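Local coordinates for nonsense-mediated mRNA decay protein 2 (Saccharomyces cerevisiae, PDB 4LUN) that takes part in nonsense-mediated decay of mRNAs with premature stop codons and binds the NAM7/UPF1 protein through its C-terminus, the present chain being the N-terminal MIF4G domain, at residues Arg157-Ile162 with Asn170-Lys175; Gln118-Pro123 with Arg145-Leu150. One frame throughout, in Å; residues are numbered along the deposited sequence.

Contact 1 of 2, residues Arg157-Ile162 with Asn170-Lys175; sequences RTLDDI and NFLQKK
L159 reaches across to L172 and K175: its CD1 lies against K175 and the backbone of L172, while CD2 turns to the L172 side chain. CD1 of L159 rests on the aliphatic part of K175, 3.6 Å from its CD, and the two side chains run at about a right angle to one another. CD1 of L159 also lies 3.8 Å from the carbonyl O of L172. CD2 of L159 comes within 4.0 Å of CD1 of L172. Both leucine side chains start out toward the other segment, with CG beside the backbone N (chi1 -67° for L159 and -66° for L172). The CA atoms of L159 and L172 are 8.4 Å apart. No hydrogen bond spans the two segments; the contact is van der Waals packing, mostly between apolar groups.

The example illustrates how a MIF4G domain, built of HEAT-like helical repeats, can pack the long connection between two of its helices: both segments belong to the loop joining helix 130-152 to helix 182-190, and each makes a short 3-10 turn. L172 is buried and also touches S185 of helix 182-190, while L159 meets L182 at the start of that helix.

Away from this tight spot the contact becomes looser and more polar. K175 is only partly buried, and its chain bends at the last torsion (chi4 -60°), where NZ turns off beyond the methylenes used by L159. Within 157-162, T158 OG1 accepts a bond from the backbone N of D160, an ST turn that shapes the bend carrying L159. Exposed D160 pairs with K179, and R157 grips D161 side-on, with NE 2.9 Å from OD1 and NH2 3.0 Å from OD2.

Contact 2 of 2, residues Gln118-Pro123 with Arg145-Leu150; sequences QAFENP and RVFTEL
A phenylalanine pair in the interior of the MIF4G helical domain joins the loop after helix 106-116 to the last turns of helix 130-152, showing how aromatic rings can fasten a connecting segment to a helix without any polar bond between them. F120 presents its ring edge to the face of F147 in an offset edge-to-face pair, with planes at 88° and ring centroids 6.0 Å apart. The closest approach, however, is not between the rings. It is made by CZ of F120, 4.0 Å from CB of F147, with CE2 of F120 at 4.1 Å from that same CB, which sits near the plane of the F120 ring. The edge of F120 thus abuts the root of the F147 side chain. F147 holds CG anti to the backbone N (chi1 173°), beside the carbonyl carbon.

Both residues are buried. On the helix, R145 and E149 form a salt bridge one turn apart, NE of R145 lying 3.0 Å from OE2 of E149 and using the anti lone pair of that oxygen; R145 NH2 also bonds to N87, and both residues touch V90 of helix 87-104.

Around the pair, helix 182-190 supplies I186 to both rings and L183 to F147, while F120 also leans on N143 and L144 of helix 130-152. T148 touches L183 and F211. A further ring, F156, meets F147, and L150, farther along the helix, packs on I97 of helix 87-104.

Read from the N terminus, the chain leaves helix 106-116 into 118-123, runs through most of helix 130-152, and returns at 145-150, where contact 2 closes its loop. Contact 1 opens only afterwards, at 157-162, and closes a shorter loop of seven intervening residues at 170-175. The two are therefore in series, neither nested nor crossed, but they meet in space with centres about 13 Å apart. E121 probably accepts a hydrogen bond from the backbone N of F171, 3.0 Å from its OE1, so the loop after helix 106-116 also touches the long loop before helix 182-190. That helix packs against both contacts.

Contact 1 of 2, residues Arg157-Ile162 with Asn170-Lys175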
loop_
_atom_site.group_PDB
_atom_site.type_symbol
_atom_site.label_atom_id
_atom_site.label_comp_id
_atom_site.label_asym_id
_atom_site.label_seq_id
_atom_site.Cartn_x
_atom_site.Cartn_y
_atom_site.Cartn_z
ATOM N N ARG A 157 11.408 7.151 3.238
ATOM C CA ARG A 157 10.919 8.406 3.799
ATOM C C ARG A 157 10.374 9.404 2.799
ATOM O O ARG A 157 9.308 9.976 3.011
ATOM C CB ARG A 157 12.037 9.096 4.590
ATOM C CG ARG A 157 12.812 8.148 5.490
ATOM C CD ARG A 157 13.834 8.913 6.335
ATOM N NE ARG A 157 14.910 9.496 5.534
ATOM C CZ ARG A 157 15.867 10.267 6.042
ATOM N NH1 ARG A 157 15.880 10.540 7.341
ATOM N NH2 ARG A 157 16.809 10.771 5.259
ATOM N N THR A 158 11.132 9.654 1.735
ATOM C CA THR A 158 10.815 10.765 0.846
ATOM C C THR A 158 11.509 10.578 -0.494
ATOM O O THR A 158 12.515 9.882 -0.584
ATOM C CB THR A 158 11.258 12.112 1.483
ATOM O OG1 THR A 158 11.087 13.178 0.542
ATOM C CG2 THR A 158 12.728 12.051 1.892
ATOM N N LEU A 159 10.972 11.194 -1.544
ATOM C CA LEU A 159 11.643 11.154 -2.832
ATOM C C LEU A 159 12.980 11.868 -2.751
ATOM O O LEU A 159 13.856 11.641 -3.577
ATOM C CB LEU A 159 10.783 11.799 -3.919
ATOM C CG LEU A 159 9.489 11.070 -4.283
ATOM C CD1 LEU A 159 8.651 11.906 -5.229
ATOM C CD2 LEU A 159 9.780 9.705 -4.907
ATOM N N ASP A 160 13.141 12.726 -1.752
ATOM C CA ASP A 160 14.385 13.479 -1.607
ATOM C C ASP A 160 15.600 12.597 -1.278
ATOM O O ASP A 160 16.742 13.038 -1.394
ATOM C CB ASP A 160 14.233 14.581 -0.552
ATOM C CG ASP A 160 13.454 15.781 -1.061
ATOM O OD1 ASP A 160 13.243 15.881 -2.288
ATOM O OD2 ASP A 160 13.063 16.634 -0.231
ATOM N N ASP A 161 15.356 11.352 -0.879
ATOM C CA ASP A 161 16.425 10.420 -0.531
ATOM C C ASP A 161 16.938 9.669 -1.749
ATOM O O ASP A 161 17.974 9.002 -1.686
ATOM C CB ASP A 161 15.942 9.374 0.477
ATOM C CG ASP A 161 15.767 9.930 1.877
ATOM O OD1 ASP A 161 14.949 9.357 2.623
ATOM O OD2 ASP A 161 16.443 10.917 2.241
ATOM N N ILE A 162 16.200 9.740 -2.848
ATOM C CA ILE A 162 16.580 8.993 -4.042
ATOM C C ILE A 162 17.604 9.793 -4.838
ATOM O O ILE A 162 17.448 11.000 -5.026
ATOM C CB ILE A 162 15.356 8.643 -4.907
ATOM C CG1 ILE A 162 14.308 7.932 -4.052
ATOM C CG2 ILE A 162 15.760 7.771 -6.077
ATOM C CD1 ILE A 162 13.055 7.516 -4.803
ATOM N N ASN A 170 7.066 7.192 -13.430
ATOM C CA ASN A 170 6.538 8.361 -14.131
ATOM C C ASN A 170 5.620 9.232 -13.281
ATOM O O ASN A 170 5.692 10.462 -13.341
ATOM C CB ASN A 170 5.793 7.947 -15.406
ATOM C CG ASN A 170 6.724 7.456 -16.494
ATOM O OD1 ASN A 170 7.838 7.011 -16.225
ATOM N ND2 ASN A 170 6.263 7.530 -17.740
ATOM N N PHE A 171 4.761 8.607 -12.482
ATOM C CA PHE A 171 3.746 9.368 -11.754
ATOM C C PHE A 171 4.323 10.229 -10.636
ATOM O O PHE A 171 3.642 11.094 -10.107
ATOM C CB PHE A 171 2.618 8.456 -11.239
ATOM C CG PHE A 171 2.915 7.759 -9.931
ATOM C CD1 PHE A 171 2.445 8.282 -8.735
ATOM C CD2 PHE A 171 3.583 6.544 -9.909
ATOM C CE1 PHE A 171 2.685 7.633 -7.540
ATOM C CE2 PHE A 171 3.832 5.894 -8.715
ATOM C CZ PHE A 171 3.383 6.439 -7.530
ATOM N N LEU A 172 5.585 9.987 -10.295
ATOM C CA LEU A 172 6.233 10.738 -9.220
ATOM C C LEU A 172 7.281 11.701 -9.764
ATOM O O LEU A 172 7.999 12.327 -8.990
ATOM C CB LEU A 172 6.906 9.780 -8.236
ATOM C CG LEU A 172 5.956 8.877 -7.450
ATOM C CD1 LEU A 172 6.729 7.789 -6.747
ATOM C CD2 LEU A 172 5.186 9.712 -6.434
ATOM N N GLN A 173 7.382 11.803 -11.086
ATOM C CA GLN A 173 8.446 12.607 -11.699
ATOM C C GLN A 173 8.064 14.069 -11.856
ATOM O O GLN A 173 6.884 14.425 -11.797
ATOM C CB GLN A 173 8.831 12.041 -13.068
ATOM C CG GLN A 173 9.648 10.753 -13.017
ATOM C CD GLN A 173 9.951 10.206 -14.399
ATOM O OE1 GLN A 173 9.704 10.867 -15.409
ATOM N NE2 GLN A 173 10.483 8.987 -14.450
ATOM N N LYS A 174 9.086 14.905 -12.057
ATOM C CA LYS A 174 8.911 16.320 -12.401
ATOM C C LYS A 174 8.347 17.173 -11.260
ATOM O O LYS A 174 7.833 18.273 -11.494
ATOM C CB LYS A 174 8.050 16.478 -13.663
ATOM C CG LYS A 174 8.604 15.781 -14.906
ATOM C CD LYS A 174 9.993 16.297 -15.260
ATOM C CE LYS A 174 10.404 15.885 -16.669
ATOM N NZ LYS A 174 10.487 14.404 -16.843
ATOM N N LYS A 175 8.450 16.682 -10.027
ATOM C CA LYS A 175 7.996 17.464 -8.885
ATOM C C LYS A 175 8.919 18.656 -8.644
ATOM O O LYS A 175 10.141 18.503 -8.595
ATOM C CB LYS A 175 7.912 16.595 -7.629
ATOM C CG LYS A 175 6.931 15.436 -7.753
ATOM C CD LYS A 175 6.728 14.726 -6.418
ATOM C CE LYS A 175 5.566 13.746 -6.498
ATOM N NZ LYS A 175 4.294 14.445 -6.850
#

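Contact 2 of 2, residues Gln118-Pro123 with Arg145-Leu150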
loop_
_atom_site.group_PDB
_atom_site.type_symbol
_atom_site.label_atom_id
_atom_site.label_comp_id
_atom_site.label_asym_id
_atom_site.label_seq_id
_atom_site.Cartn_x
_atom_site.Cartn_y
_atom_site.Cartn_z
ATOM N N GLN A 118 7.755 1.625 -8.299
ATOM C CA GLN A 118 7.172 1.277 -9.594
ATOM C C GLN A 118 5.917 0.431 -9.397
ATOM O O GLN A 118 5.037 0.399 -10.260
ATOM C CB GLN A 118 8.195 0.538 -10.460
ATOM C CG GLN A 118 7.715 0.184 -11.861
ATOM C CD GLN A 118 7.306 1.397 -12.681
ATOM O OE1 GLN A 118 7.953 2.442 -12.632
ATOM N NE2 GLN A 118 6.224 1.259 -13.445
ATOM N N ALA A 119 5.808 -0.216 -8.236
ATOM C CA ALA A 119 4.647 -1.062 -7.932
ATOM C C ALA A 119 3.340 -0.274 -7.839
ATOM O O ALA A 119 2.233 -0.839 -7.893
ATOM C CB ALA A 119 4.884 -1.823 -6.641
ATOM N N PHE A 120 3.469 1.046 -7.702
ATOM C CA PHE A 120 2.329 1.913 -7.506
ATOM C C PHE A 120 1.920 2.679 -8.760
ATOM O O PHE A 120 0.924 3.389 -8.752
ATOM C CB PHE A 120 2.619 2.887 -6.347
ATOM C CG PHE A 120 2.883 2.186 -5.049
ATOM C CD1 PHE A 120 1.968 1.257 -4.566
ATOM C CD2 PHE A 120 4.039 2.423 -4.337
ATOM C CE1 PHE A 120 2.199 0.580 -3.384
ATOM C CE2 PHE A 120 4.295 1.746 -3.148
ATOM C CZ PHE A 120 3.365 0.821 -2.670
ATOM N N GLU A 121 2.680 2.533 -9.842
ATOM C CA GLU A 121 2.274 3.168 -11.094
ATOM C C GLU A 121 1.010 2.464 -11.592
ATOM O O GLU A 121 0.973 1.232 -11.680
ATOM C CB GLU A 121 3.408 3.059 -12.123
ATOM C CG GLU A 121 3.103 3.711 -13.487
ATOM C CD GLU A 121 3.294 5.224 -13.502
ATOM O OE1 GLU A 121 4.305 5.704 -12.951
ATOM O OE2 GLU A 121 2.443 5.939 -14.082
ATOM N N ASN A 122 -0.028 3.237 -11.895
ATOM C CA ASN A 122 -1.274 2.651 -12.386
ATOM C C ASN A 122 -1.058 2.022 -13.750
ATOM O O ASN A 122 -0.216 2.483 -14.531
ATOM C CB ASN A 122 -2.373 3.708 -12.503
ATOM C CG ASN A 122 -2.921 4.159 -11.160
ATOM O OD1 ASN A 122 -2.749 3.486 -10.137
ATOM N ND2 ASN A 122 -3.559 5.321 -11.158
ATOM N N PRO A 123 -1.834 0.976 -14.058
ATOM C CA PRO A 123 -1.806 0.460 -15.427
ATOM C C PRO A 123 -2.199 1.582 -16.376
ATOM O O PRO A 123 -2.944 2.476 -15.989
ATOM C CB PRO A 123 -2.884 -0.630 -15.418
ATOM C CG PRO A 123 -3.010 -1.039 -13.982
ATOM C CD PRO A 123 -2.753 0.225 -13.183
ATOM N N ARG A 145 1.081 -1.909 2.027
ATOM C CA ARG A 145 1.232 -2.204 3.450
ATOM C C ARG A 145 2.708 -2.279 3.809
ATOM O O ARG A 145 3.164 -1.678 4.795
ATOM C CB ARG A 145 0.529 -3.519 3.787
ATOM C CG ARG A 145 0.421 -3.796 5.276
ATOM C CD ARG A 145 1.542 -4.667 5.762
ATOM N NE ARG A 145 1.484 -4.844 7.213
ATOM C CZ ARG A 145 0.863 -5.854 7.809
ATOM N NH1 ARG A 145 0.250 -6.778 7.079
ATOM N NH2 ARG A 145 0.861 -5.943 9.133
ATOM N N VAL A 146 3.460 -2.996 2.986
ATOM C CA VAL A 146 4.893 -3.176 3.219
ATOM C C VAL A 146 5.630 -1.844 3.120
ATOM O O VAL A 146 6.516 -1.551 3.930
ATOM C CB VAL A 146 5.482 -4.228 2.249
ATOM C CG1 VAL A 146 7.008 -4.191 2.271
ATOM C CG2 VAL A 146 4.969 -5.628 2.623
ATOM N N PHE A 147 5.262 -1.042 2.121
ATOM C CA PHE A 147 5.847 0.282 1.977
ATOM C C PHE A 147 5.656 1.084 3.247
ATOM O O PHE A 147 6.590 1.720 3.737
ATOM C CB PHE A 147 5.237 1.064 0.823
ATOM C CG PHE A 147 5.713 2.484 0.776
ATOM C CD1 PHE A 147 6.859 2.807 0.071
ATOM C CD2 PHE A 147 5.035 3.484 1.457
ATOM C CE1 PHE A 147 7.333 4.115 0.050
ATOM C CE2 PHE A 147 5.504 4.791 1.438
ATOM C CZ PHE A 147 6.656 5.099 0.722
ATOM N N THR A 148 4.432 1.060 3.764
ATOM C CA THR A 148 4.076 1.895 4.902
ATOM C C THR A 148 4.805 1.453 6.169
ATOM O O THR A 148 5.241 2.299 6.967
ATOM C CB THR A 148 2.554 1.943 5.100
ATOM O OG1 THR A 148 1.957 2.401 3.884
ATOM C CG2 THR A 148 2.194 2.943 6.190
ATOM N N GLU A 149 4.975 0.146 6.335
ATOM C CA GLU A 149 5.683 -0.363 7.503
ATOM C C GLU A 149 7.141 0.093 7.458
ATOM O O GLU A 149 7.739 0.421 8.501
ATOM C CB GLU A 149 5.617 -1.891 7.585
ATOM C CG GLU A 149 4.219 -2.500 7.683
ATOM C CD GLU A 149 3.537 -2.294 9.029
ATOM O OE1 GLU A 149 4.084 -1.582 9.904
ATOM O OE2 GLU A 149 2.432 -2.852 9.206
ATOM N N LEU A 150 7.713 0.137 6.254
ATOM C CA LEU A 150 9.100 0.596 6.095
ATOM C C LEU A 150 9.228 2.114 6.176
ATOM O O LEU A 150 10.303 2.650 6.489
ATOM C CB LEU A 150 9.703 0.092 4.776
ATOM C CG LEU A 150 9.958 -1.407 4.759
ATOM C CD1 LEU A 150 10.225 -1.871 3.326
ATOM C CD2 LEU A 150 11.148 -1.730 5.664
#